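Predicted metal-dependent phosphohydrolase (Magnetospirillum magnetotacticum MS-1, PDB 3KH1) is predicted to be a metal-dependent phosphohydrolase of the HD-domain superfamily, probably with 5'-deoxynucleotidase activity. Local coordinates at residues Ser8-Ala11 / Ala12-Ser15; Ile65-Val68 / Ala69-Leu73; Leu147-Phe150 / Glu151-Gly154; Gly154-Trp157 / Lys158-Val162; Gly182-Ala185 / Arg186-Asp190. All coordinates share one frame; numbering follows the deposited sequence. Where two conformers were deposited one is given.

Interaction 1. Residues Ser8-Ala11 / Ala12-Ser15; sequences SRLA and AQMS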
loop_
_atom_site.group_PDB
_atom_site.type_symbol
_atom_site.label_atom_id
_atom_site.label_comp_id
_atom_site.label_asym_id
_atom_site.label_seq_id
_atom_site.Cartn_x
_atom_site.Cartn_y
_atom_site.Cartn_z
ATOM N N SER A 8 -1.228 -26.939 0.543
ATOM C CA SER A 8 0.110 -26.423 0.242
ATOM C C SER A 8 0.069 -25.070 -0.445
ATOM O O SER A 8 0.841 -24.190 -0.106
ATOM C CB SER A 8 0.869 -27.397 -0.661
ATOM O OG SER A 8 1.116 -28.614 0.011
ATOM N N ARG A 9 -0.827 -24.925 -1.404
ATOM C CA ARG A 9 -0.845 -23.680 -2.176
ATOM C C ARG A 9 -1.182 -22.494 -1.275
ATOM O O ARG A 9 -0.496 -21.473 -1.302
ATOM C CB ARG A 9 -1.850 -23.817 -3.330
ATOM C CG ARG A 9 -2.073 -22.510 -4.102
ATOM C CD ARG A 9 -2.985 -22.754 -5.294
ATOM N NE ARG A 9 -3.199 -21.514 -6.021
ATOM C CZ ARG A 9 -2.349 -21.008 -6.917
ATOM N NH1 ARG A 9 -1.253 -21.650 -7.274
ATOM N NH2 ARG A 9 -2.599 -19.843 -7.491
ATOM N N LEU A 10 -2.244 -22.619 -0.485
ATOM C CA LEU A 10 -2.686 -21.526 0.386
ATOM C C LEU A 10 -1.577 -21.290 1.435
ATOM O O LEU A 10 -1.318 -20.148 1.784
ATOM C CB LEU A 10 -4.046 -21.850 1.002
ATOM C CG LEU A 10 -4.620 -20.735 1.879
ATOM C CD1 LEU A 10 -4.721 -19.368 1.171
ATOM C CD2 LEU A 10 -5.974 -21.204 2.426
ATOM N N ALA A 11 -0.953 -22.341 1.977
ATOM C CA ALA A 11 0.096 -22.109 2.959
ATOM C C ALA A 11 1.267 -21.323 2.360
ATOM O O ALA A 11 1.831 -20.463 3.043
ATOM C CB ALA A 11 0.585 -23.427 3.520
ATOM N N ALA A 12 1.616 -21.600 1.112
ATOM C CA ALA A 12 2.700 -20.891 0.444
ATOM C C ALA A 12 2.308 -19.431 0.268
ATOM O O ALA A 12 3.080 -18.505 0.592
ATOM C CB ALA A 12 3.045 -21.545 -0.912
ATOM N N GLN A 13 1.072 -19.187 -0.181
ATOM C CA GLN A 13 0.572 -17.813 -0.306
ATOM C C GLN A 13 0.609 -17.054 1.020
ATOM O O GLN A 13 1.072 -15.914 1.082
ATOM C CB GLN A 13 -0.841 -17.817 -0.903
ATOM C CG GLN A 13 -0.830 -18.320 -2.326
ATOM C CD GLN A 13 -2.213 -18.699 -2.845
ATOM O OE1 GLN A 13 -3.056 -19.193 -2.082
ATOM N NE2 GLN A 13 -2.474 -18.419 -4.154
HETATM N N MSE A 14 0.191 -17.701 2.105
HETATM C CA MSE A 14 0.200 -17.034 3.409
HETATM C C MSE A 14 1.614 -16.781 3.892
HETATM O O MSE A 14 1.872 -15.734 4.499
HETATM C CB MSE A 14 -0.552 -17.846 4.468
HETATM C CG MSE A 14 -2.012 -17.997 4.181
HETATM SE SE MSE A 14 -2.941 -16.305 3.877
HETATM C CE MSE A 14 -4.696 -17.007 3.937
ATOM N N SER A 15 2.554 -17.690 3.579
ATOM C CA SER A 15 3.940 -17.489 3.978
ATOM C C SER A 15 4.526 -16.210 3.333
ATOM O O SER A 15 5.244 -15.451 3.991
ATOM C CB SER A 15 4.774 -18.709 3.661
ATOM O OG SER A 15 5.188 -18.795 2.299
#

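Interaction 2. Residues Ile65-Val68 / Ala69-Leu73; sequences IGRV and ARMLL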
loop_
_atom_site.group_PDB
_atom_site.type_symbol
_atom_site.label_atom_id
_atom_site.label_comp_id
_atom_site.label_asym_id
_atom_site.label_seq_id
_atom_site.Cartn_x
_atom_site.Cartn_y
_atom_site.Cartn_z
ATOM N N ILE A 65 -5.252 -0.053 -15.314
ATOM C CA ILE A 65 -4.930 0.636 -14.077
ATOM C C ILE A 65 -4.835 -0.322 -12.873
ATOM O O ILE A 65 -4.004 -0.131 -12.014
ATOM C CB ILE A 65 -5.925 1.796 -13.819
ATOM C CG1 ILE A 65 -5.728 2.915 -14.871
ATOM C CG2 ILE A 65 -5.874 2.287 -12.356
ATOM C CD1 ILE A 65 -4.422 3.696 -14.730
ATOM N N GLY A 66 -5.677 -1.339 -12.796
ATOM C CA GLY A 66 -5.589 -2.305 -11.719
ATOM C C GLY A 66 -4.282 -3.079 -11.744
ATOM O O GLY A 66 -3.715 -3.421 -10.706
ATOM N N ARG A 67 -3.803 -3.353 -12.955
ATOM C CA ARG A 67 -2.534 -4.013 -13.129
ATOM C C ARG A 67 -1.367 -3.108 -12.755
ATOM O O ARG A 67 -0.414 -3.570 -12.117
ATOM C CB ARG A 67 -2.420 -4.545 -14.550
ATOM C CG ARG A 67 -1.187 -5.376 -14.819
ATOM C CD ARG A 67 -1.300 -6.155 -16.140
ATOM N NE ARG A 67 -0.210 -7.096 -16.351
ATOM C CZ ARG A 67 0.989 -6.733 -16.770
ATOM N NH1 ARG A 67 1.255 -5.444 -17.022
ATOM N NH2 ARG A 67 1.905 -7.664 -16.921
ATOM N N VAL A 68 -1.451 -1.842 -13.125
ATOM C CA VAL A 68 -0.485 -0.842 -12.645
ATOM C C VAL A 68 -0.450 -0.821 -11.115
ATOM O O VAL A 68 0.634 -0.816 -10.502
ATOM C CB VAL A 68 -0.794 0.560 -13.222
ATOM C CG1 VAL A 68 0.021 1.652 -12.503
ATOM C CG2 VAL A 68 -0.502 0.559 -14.749
ATOM N N ALA A 69 -1.632 -0.839 -10.482
ATOM C CA ALA A 69 -1.715 -0.828 -9.033
ATOM C C ALA A 69 -1.006 -2.044 -8.471
ATOM O O ALA A 69 -0.220 -1.925 -7.532
ATOM C CB ALA A 69 -3.165 -0.747 -8.539
ATOM N N ARG A 70 -1.309 -3.212 -9.005
ATOM C CA ARG A 70 -0.680 -4.463 -8.509
ATOM C C ARG A 70 0.828 -4.416 -8.656
ATOM O O ARG A 70 1.584 -4.720 -7.737
ATOM C CB ARG A 70 -1.257 -5.670 -9.251
ATOM C CG ARG A 70 -0.674 -6.990 -8.860
ATOM C CD ARG A 70 -1.337 -8.159 -9.459
ATOM N NE ARG A 70 -1.197 -8.281 -10.914
ATOM C CZ ARG A 70 -2.154 -8.030 -11.809
ATOM N NH1 ARG A 70 -3.238 -7.358 -11.473
ATOM N NH2 ARG A 70 -1.975 -8.358 -13.075
HETATM N N MSE A 71 1.273 -3.947 -9.811
HETATM C CA MSE A 71 2.686 -3.818 -10.093
HETATM C C MSE A 71 3.363 -2.881 -9.084
HETATM O O MSE A 71 4.424 -3.184 -8.540
HETATM C CB MSE A 71 2.855 -3.272 -11.530
HETATM C CG MSE A 71 4.281 -3.038 -11.972
HETATM SE SE MSE A 71 4.348 -2.188 -13.729
HETATM C CE MSE A 71 3.978 -3.754 -14.800
ATOM N N LEU A 72 2.738 -1.750 -8.804
ATOM C CA LEU A 72 3.284 -0.833 -7.818
ATOM C C LEU A 72 3.280 -1.433 -6.422
ATOM O O LEU A 72 4.211 -1.201 -5.642
ATOM C CB LEU A 72 2.532 0.496 -7.840
ATOM C CG LEU A 72 2.826 1.363 -9.086
ATOM C CD1 LEU A 72 1.791 2.496 -9.166
ATOM C CD2 LEU A 72 4.224 1.869 -9.027
ATOM N N LEU A 73 2.244 -2.147 -6.055
ATOM C CA LEU A 73 2.190 -2.758 -4.718
ATOM C C LEU A 73 3.366 -3.727 -4.533
ATOM O O LEU A 73 3.874 -3.874 -3.430
ATOM C CB LEU A 73 0.898 -3.482 -4.476
ATOM C CG LEU A 73 -0.340 -2.553 -4.408
ATOM C CD1 LEU A 73 -1.619 -3.400 -4.391
ATOM C CD2 LEU A 73 -0.285 -1.667 -3.128
#

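Interaction 3. Residues Leu147-Phe150 / Glu151-Gly154; sequences LHNF and ETEG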
loop_
_atom_site.group_PDB
_atom_site.type_symbol
_atom_site.label_atom_id
_atom_site.label_comp_id
_atom_site.label_asym_id
_atom_site.label_seq_id
_atom_site.Cartn_x
_atom_site.Cartn_y
_atom_site.Cartn_z
ATOM N N LEU A 147 6.926 15.666 -5.505
ATOM C CA LEU A 147 5.890 16.234 -4.644
ATOM C C LEU A 147 6.382 16.397 -3.231
ATOM O O LEU A 147 6.176 17.449 -2.594
ATOM C CB LEU A 147 4.629 15.369 -4.665
ATOM C CG LEU A 147 3.896 15.156 -6.002
ATOM C CD1 LEU A 147 2.694 14.230 -5.833
ATOM C CD2 LEU A 147 3.423 16.436 -6.600
ATOM N N HIS A 148 7.032 15.368 -2.720
ATOM C CA HIS A 148 7.492 15.419 -1.316
ATOM C C HIS A 148 8.644 16.390 -1.115
ATOM O O HIS A 148 8.633 17.150 -0.143
ATOM C CB HIS A 148 7.874 14.030 -0.837
ATOM C CG HIS A 148 6.696 13.210 -0.419
ATOM N ND1 HIS A 148 6.626 12.630 0.808
ATOM C CD2 HIS A 148 5.525 12.911 -1.054
ATOM C CE1 HIS A 148 5.452 12.032 0.931
ATOM N NE2 HIS A 148 4.754 12.191 -0.177
ATOM N N ASN A 149 9.586 16.459 -2.061
ATOM C CA ASN A 149 10.662 17.394 -1.943
ATOM C C ASN A 149 10.131 18.819 -1.986
ATOM O O ASN A 149 10.627 19.713 -1.301
ATOM C CB ASN A 149 11.706 17.179 -3.050
ATOM C CG ASN A 149 12.981 16.580 -2.562
ATOM O OD1 ASN A 149 13.605 17.058 -1.621
ATOM N ND2 ASN A 149 13.438 15.569 -3.285
ATOM N N PHE A 150 9.079 19.062 -2.756
ATOM C CA PHE A 150 8.514 20.417 -2.807
ATOM C C PHE A 150 7.910 20.759 -1.429
ATOM O O PHE A 150 8.136 21.833 -0.879
ATOM C CB PHE A 150 7.476 20.530 -3.911
ATOM C CG PHE A 150 7.067 21.938 -4.201
ATOM C CD1 PHE A 150 7.774 22.685 -5.125
ATOM C CD2 PHE A 150 5.989 22.505 -3.570
ATOM C CE1 PHE A 150 7.423 23.976 -5.388
ATOM C CE2 PHE A 150 5.626 23.838 -3.812
ATOM C CZ PHE A 150 6.333 24.561 -4.745
ATOM N N GLU A 151 7.169 19.830 -0.850
ATOM C CA GLU A 151 6.556 20.048 0.452
ATOM C C GLU A 151 7.553 20.253 1.580
ATOM O O GLU A 151 7.292 20.999 2.506
ATOM C CB GLU A 151 5.614 18.920 0.824
ATOM C CG GLU A 151 4.356 18.809 -0.090
ATOM C CD GLU A 151 3.556 20.088 -0.237
ATOM O OE1 GLU A 151 3.045 20.523 0.812
ATOM O OE2 GLU A 151 3.495 20.632 -1.380
ATOM N N THR A 152 8.696 19.558 1.489
ATOM C CA THR A 152 9.715 19.625 2.510
ATOM C C THR A 152 10.812 20.680 2.213
ATOM O O THR A 152 11.823 20.751 2.908
ATOM C CB THR A 152 10.377 18.252 2.731
ATOM O OG1 THR A 152 11.122 17.875 1.558
ATOM C CG2 THR A 152 9.323 17.171 3.096
ATOM N N GLU A 153 10.565 21.534 1.230
ATOM C CA GLU A 153 11.471 22.615 0.867
ATOM C C GLU A 153 12.850 22.071 0.488
ATOM O O GLU A 153 13.883 22.617 0.884
ATOM C CB GLU A 153 11.501 23.682 1.994
ATOM C CG GLU A 153 10.098 24.230 2.343
ATOM C CD GLU A 153 10.076 25.375 3.361
ATOM O OE1 GLU A 153 11.111 25.997 3.613
ATOM O OE2 GLU A 153 8.983 25.651 3.888
ATOM N N GLY A 154 12.859 20.977 -0.283
ATOM C CA GLY A 154 14.114 20.341 -0.644
ATOM C C GLY A 154 14.727 19.542 0.481
ATOM O O GLY A 154 15.946 19.515 0.669
HETATM O O HOH W 1 4.027 19.192 -3.680
#

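Interaction 4. Residues Gly154-Trp157 / Lys158-Val162; sequences GGTW and KPHGV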
loop_
_atom_site.group_PDB
_atom_site.type_symbol
_atom_site.label_atom_id
_atom_site.label_comp_id
_atom_site.label_asym_id
_atom_site.label_seq_id
_atom_site.Cartn_x
_atom_site.Cartn_y
_atom_site.Cartn_z
ATOM N N GLY A 154 12.859 20.977 -0.283
ATOM C CA GLY A 154 14.114 20.341 -0.644
ATOM C C GLY A 154 14.727 19.542 0.481
ATOM O O GLY A 154 15.946 19.515 0.669
ATOM N N GLY A 155 13.875 18.891 1.256
ATOM C CA GLY A 155 14.314 18.163 2.424
ATOM C C GLY A 155 15.149 16.940 2.127
ATOM O O GLY A 155 15.884 16.457 3.001
ATOM N N THR A 156 15.065 16.438 0.907
ATOM C CA THR A 156 15.960 15.399 0.391
ATOM C C THR A 156 16.959 15.947 -0.623
ATOM O O THR A 156 18.145 15.635 -0.542
ATOM C CB THR A 156 15.148 14.201 -0.127
ATOM O OG1 THR A 156 14.235 13.772 0.917
ATOM C CG2 THR A 156 16.083 13.050 -0.527
ATOM N N TRP A 157 16.517 16.854 -1.485
ATOM C CA TRP A 157 17.409 17.442 -2.469
ATOM C C TRP A 157 18.638 18.098 -1.854
ATOM O O TRP A 157 19.781 17.840 -2.257
ATOM C CB TRP A 157 16.698 18.510 -3.276
ATOM C CG TRP A 157 15.726 18.003 -4.319
ATOM C CD1 TRP A 157 15.814 16.869 -5.067
ATOM C CD2 TRP A 157 14.512 18.650 -4.725
ATOM N NE1 TRP A 157 14.737 16.776 -5.917
ATOM C CE2 TRP A 157 13.921 17.853 -5.727
ATOM C CE3 TRP A 157 13.856 19.820 -4.337
ATOM C CZ2 TRP A 157 12.701 18.194 -6.341
ATOM C CZ3 TRP A 157 12.636 20.137 -4.912
ATOM C CH2 TRP A 157 12.095 19.340 -5.933
ATOM N N LYS A 158 18.455 19.013 -0.910
ATOM C CA LYS A 158 19.578 19.817 -0.421
ATOM C C LYS A 158 20.644 19.010 0.329
ATOM O O LYS A 158 21.822 19.120 0.046
ATOM C CB LYS A 158 19.081 21.029 0.385
ATOM C CG LYS A 158 18.396 22.078 -0.467
ATOM C CD LYS A 158 17.576 23.069 0.334
ATOM C CE LYS A 158 18.392 23.924 1.267
ATOM N NZ LYS A 158 17.494 24.882 2.035
ATOM N N PRO A 159 20.230 18.156 1.276
ATOM C CA PRO A 159 21.264 17.405 1.984
ATOM C C PRO A 159 22.031 16.449 1.109
ATOM O O PRO A 159 23.170 16.149 1.388
ATOM C CB PRO A 159 20.477 16.663 3.074
ATOM C CG PRO A 159 19.301 17.556 3.299
ATOM C CD PRO A 159 18.916 18.010 1.931
ATOM N N HIS A 160 21.412 16.025 0.024
ATOM C CA HIS A 160 22.061 15.114 -0.889
ATOM C C HIS A 160 22.715 15.803 -2.091
ATOM O O HIS A 160 23.267 15.087 -2.934
ATOM C CB HIS A 160 21.086 14.077 -1.400
ATOM C CG HIS A 160 20.676 13.086 -0.365
ATOM N ND1 HIS A 160 21.391 11.916 -0.120
ATOM C CD2 HIS A 160 19.674 13.124 0.553
ATOM C CE1 HIS A 160 20.798 11.261 0.871
ATOM N NE2 HIS A 160 19.772 11.970 1.304
ATOM N N GLY A 161 22.714 17.124 -2.156
ATOM C CA GLY A 161 23.392 17.800 -3.252
ATOM C C GLY A 161 22.737 17.601 -4.602
ATOM O O GLY A 161 23.438 17.658 -5.640
ATOM N N VAL A 162 21.426 17.415 -4.635
ATOM C CA VAL A 162 20.735 17.180 -5.915
ATOM C C VAL A 162 20.592 18.528 -6.611
ATOM O O VAL A 162 20.320 19.537 -5.982
ATOM C CB VAL A 162 19.366 16.506 -5.750
ATOM C CG1 VAL A 162 18.727 16.161 -7.129
ATOM C CG2 VAL A 162 19.489 15.238 -4.897
#

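Interaction 5. Residues Gly182-Ala185 / Arg186-Asp190; sequences GAYA and RALVD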
loop_
_atom_site.group_PDB
_atom_site.type_symbol
_atom_site.label_atom_id
_atom_site.label_comp_id
_atom_site.label_asym_id
_atom_site.label_seq_id
_atom_site.Cartn_x
_atom_site.Cartn_y
_atom_site.Cartn_z
ATOM N N GLY A 182 4.049 14.967 -16.760
ATOM C CA GLY A 182 5.371 15.487 -17.001
ATOM C C GLY A 182 5.440 17.001 -16.980
ATOM O O GLY A 182 6.361 17.581 -16.421
ATOM N N ALA A 183 4.472 17.651 -17.605
ATOM C CA ALA A 183 4.376 19.107 -17.597
ATOM C C ALA A 183 4.187 19.638 -16.189
ATOM O O ALA A 183 4.824 20.625 -15.803
ATOM C CB ALA A 183 3.217 19.568 -18.549
ATOM N N TYR A 184 3.352 18.952 -15.387
ATOM C CA TYR A 184 3.190 19.335 -13.987
ATOM C C TYR A 184 4.490 19.273 -13.251
ATOM O O TYR A 184 4.882 20.196 -12.532
ATOM C CB TYR A 184 2.116 18.487 -13.325
ATOM C CG TYR A 184 1.850 18.868 -11.906
ATOM C CD1 TYR A 184 2.558 18.294 -10.864
ATOM C CD2 TYR A 184 0.910 19.843 -11.595
ATOM C CE1 TYR A 184 2.353 18.713 -9.557
ATOM C CE2 TYR A 184 0.666 20.191 -10.272
ATOM C CZ TYR A 184 1.401 19.633 -9.267
ATOM O OH TYR A 184 1.173 19.996 -7.957
ATOM N N ALA A 185 5.168 18.148 -13.408
ATOM C CA ALA A 185 6.426 17.923 -12.741
ATOM C C ALA A 185 7.462 18.958 -13.123
ATOM O O ALA A 185 8.171 19.453 -12.245
ATOM C CB ALA A 185 6.937 16.535 -13.027
ATOM N N ARG A 186 7.611 19.261 -14.408
ATOM C CA ARG A 186 8.543 20.296 -14.816
ATOM C C ARG A 186 8.208 21.672 -14.199
ATOM O O ARG A 186 9.091 22.402 -13.783
ATOM C CB ARG A 186 8.626 20.438 -16.360
ATOM C CG ARG A 186 9.296 19.268 -17.082
ATOM C CD ARG A 186 9.553 19.577 -18.557
ATOM N NE ARG A 186 8.269 19.841 -19.260
ATOM C CZ ARG A 186 7.438 18.907 -19.743
ATOM N NH1 ARG A 186 7.714 17.620 -19.642
ATOM N NH2 ARG A 186 6.318 19.277 -20.333
ATOM N N ALA A 187 6.933 22.020 -14.160
ATOM C CA ALA A 187 6.519 23.313 -13.576
ATOM C C ALA A 187 6.807 23.321 -12.057
ATOM O O ALA A 187 7.267 24.291 -11.494
ATOM C CB ALA A 187 5.038 23.558 -13.852
ATOM N N LEU A 188 6.604 22.182 -11.397
ATOM C CA LEU A 188 6.888 22.060 -9.975
ATOM C C LEU A 188 8.364 22.259 -9.715
ATOM O O LEU A 188 8.761 22.968 -8.788
ATOM C CB LEU A 188 6.439 20.667 -9.473
ATOM C CG LEU A 188 6.423 20.414 -7.966
ATOM C CD1 LEU A 188 5.266 21.189 -7.284
ATOM C CD2 LEU A 188 6.329 18.922 -7.680
ATOM N N VAL A 189 9.205 21.617 -10.542
ATOM C CA VAL A 189 10.651 21.731 -10.368
ATOM C C VAL A 189 11.138 23.146 -10.694
ATOM O O VAL A 189 11.975 23.679 -9.996
ATOM C CB VAL A 189 11.334 20.639 -11.243
ATOM C CG1 VAL A 189 12.846 20.855 -11.343
ATOM C CG2 VAL A 189 11.004 19.234 -10.665
ATOM N N ASP A 190 10.564 23.780 -11.725
ATOM C CA ASP A 190 10.883 25.174 -12.005
ATOM C C ASP A 190 10.644 26.037 -10.776
ATOM O O ASP A 190 11.453 26.886 -10.432
ATOM C CB ASP A 190 10.015 25.750 -13.146
ATOM C CG ASP A 190 10.396 25.235 -14.539
ATOM O OD1 ASP A 190 11.489 24.652 -14.720
ATOM O OD2 ASP A 190 9.564 25.420 -15.472
#

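Interaction 1. Residues Ser8-Ala11 / Ala12-Ser15
R9 and Q13 lie one turn apart on the N-terminal helix, the flat ends of both side chains meeting. R9 sets off with CG anti to its backbone N (chi1 173°) and runs extended to NE; the amide of Q13 comes over one face of its guanidinium, Q13 NE2 standing 3.6 Å from R9 NH2, with the two planes 64° apart. The two donors do not bond each other; R9 NE and Q13 NE2 take the two oxygens of one carboxylate, E57 of the second subunit. R9 NH1 forms a salt bridge to D114, Q13 NE2 bonds Q115, and Q13 OE1 bonds Y58 of the second subunit. An alanine in place of Q13 would probably leave that tyrosine hydroxyl without its amide partner and one face of the guanidinium less covered. Nearby, L10 CD1 touches the selenomethionine methyl M14 CE at 3.6 Å. Beneath both pairs runs regular i to i+4 bonding, including Q13 N to R9 O at 3.0 Å. S15 OG turns back to A12 O at 2.7 Å. Helix 8-19 lies against the start of helix 113-128 and P112, while L10 packs on R180 and M14 on Y184, both of helix 179-195 of the second subunit.

Interaction 2. Residues Ile65-Val68 / Ala69-Leu73
R67 and R70 both place CG anti to the backbone N (chi1 -174° for R67), but only R67 continues straight to NE. R70 bends at its third torsion (chi3 66°), which carries its guanidinium back along the helix and lays one face over R67 CA. R70 NH2 ends 3.5 Å from R67 CG, beside the aliphatic part of the other arginine. The guanidinium planes are nearly perpendicular, 87° apart, and the like-charged atoms R67 NE and R70 NH2 are 3.9 Å from each other. One turn on, the selenomethionine methyl CE of M71 comes to 3.9 Å from R67 NH1. V68 and L72 lie side by side and point the same way, with V68 CG1 3.9 Å from L72 CD1. The backbone beneath is plain alpha-helix: M71 N bonds to R67 O at 2.9 Å, and the neighbouring i to i+4 bonds are similar.

This short helix 65-74 is packed between several others. I65, A69, L72 and L73 face helix 41-54, M71 and L72 meet A137 of helix 132-151, and R70 packs on F53 of the second subunit.

The two arginines are close, yet R67 forms salt bridges to D133 and E125, one from each of two helices. These carboxylates probably offset the mutual repulsion. The contact therefore pairs charge with apolar cover: the R70 guanidinium rests on backbone and methylene carbon, while the charge of R67 joins helices 113-128 and 132-151 to this one.

Interaction 3. Residues Leu147-Phe150 / Glu151-Gly154
E151, in the last turn of its helix, folds back over the residues before it. Its CB lies 3.6 Å from H148 O. CG sits beside the backbone N (chi1 -66°) and comes to 3.4 Å from L147 O; a bend at the next torsion (chi2 -53°) then brings the carboxylate beside the F150 ring. At the tip, OE2 lies at the edge of the F150 ring and in its plane, 3.8 Å from CD2, where the slightly positive ring hydrogens would suit a negative oxygen. The same OE2 accepts a hydrogen bond from a water that also donates to L147 O, so this carbonyl receives both the water and E151 N.

The helix ends here in a Schellman motif. G154 N bonds to N149 O at 2.8 Å and E153 N to F150 O at 3.2 Å, the latter donor standing well above the carbonyl plane. E153 is the C-prime residue, with positive phi. T152 N bonds to H148 O at 2.9 Å, while T152 OG1 accepts a hydrogen bond from G155 N. N149 OD1 reaches past the helix end, 3.4 Å from G154 C, and accepts from the backbone N atoms of T156 and W157.

A bound calcium ion lies about 4 Å from the side chain of N149. H148 hydrogen-bonds L31 O of strand 30-31, and its ring meets that of H47 from helix 41-54. F150 packs on helix 179-195 and meets Y197 edge to face, while L147 touches Y184 of that helix and V17 of the second subunit.

Interaction 4. Residues Gly154-Trp157 / Lys158-Val162
A type I beta turn from K158 to G161 folds the loop between helices 132-151 and 164-177, and W157 just ahead of it meets V162 just after it. The turn closes with G161 N on K158 O at 3.1 Å. Round it, V162 N bonds to W157 O at 2.9 Å and nearly straight, 168° at the hydrogen. V162 CB then stands 3.6 Å from W157 CD1, on the pyrrole side of the indole. With CG1 anti to the backbone N (chi1 -175°), V162 brings this methyl equally near the same indole carbon. Before the turn, K158 N bonds to G154 O at 3.0 Å. H160 lies beside T156, pointing the same way; T156 O is in the plane of the imidazole at its edge, 3.1 Å from H160 CD2, and receives a weak bond from H160 N. In this HD-family protein the loop runs close to a metal: the T156 side chain is about 4 Å from a bound calcium ion. The polar ends of T156 and H160 both bond Q29, T156 OG1 to the backbone O and H160 NE2 to OE1. The indole of W157 is buried against V167 of helix 164-177 and against Y197 and L198 near the C terminus.

Interaction 5. Residues Gly182-Ala185 / Arg186-Asp190
R186 curls back over the preceding turn and presses one face of its guanidinium on G182 and A183, the tight part of this contact. Its CG lies beside the backbone N (chi1 -70°), and a bend at the third torsion (chi3 -61°) folds the end over the helix. G182 O and A183 CA lie under the same face, both toward its rim. R186 NH2 is 3.4 Å from A183 CA and 3.6 Å from A183 CB, while R186 CG is 3.4 Å from G182 O. That oxygen already accepts R186 N at 2.9 Å, and NH1 makes its salt bridge to E175 of helix 164-177. A methionine in place of R186 would probably leave E175 without its positive partner and G182 and A183 without the flat group that covers them.

These residues sit midway in helix 179-195, a regular alpha-helix near the C terminus of this largely helical HD-family chain, with V189 N bonded to A185 O at 2.9 Å. A185 faces inward, its methyl meeting L143 and L146 of helix 132-151 and L171 and I174 of helix 164-177.

The pairing of Y184 with L188 is looser: their closest side-chain approach is Y184 OH to L188 CD1 at 4.3 Å. Both lean instead on helix 132-151. Farther round, A187 is exposed; its N bonds to A183 O at 3.0 Å and its methyl CB lies 3.5 Å from the same oxygen, A183 O.

In the fold
From the N terminus the five contacts, all local, follow one another along the chain, interactions 3 and 4 joining at G154; none nests or crosses. Interaction 1, on helix 8-19, lies across the chain's centre from interactions 3, 4 and 5, its centre about 41 Å from that of interaction 3. Interaction 2, on helix 65-74, is nearer the middle. Interaction 3 ends helix 132-151, interaction 4 folds the loop leading to helix 164-177, and the side chain of N149 ties the helix end to the loop that follows. Interaction 5, on helix 179-195, packs against interaction 3, with F150 CD1 3.6 Å from L188 CD1. Interactions 1, 2, 3 and 5 also touch the second subunit.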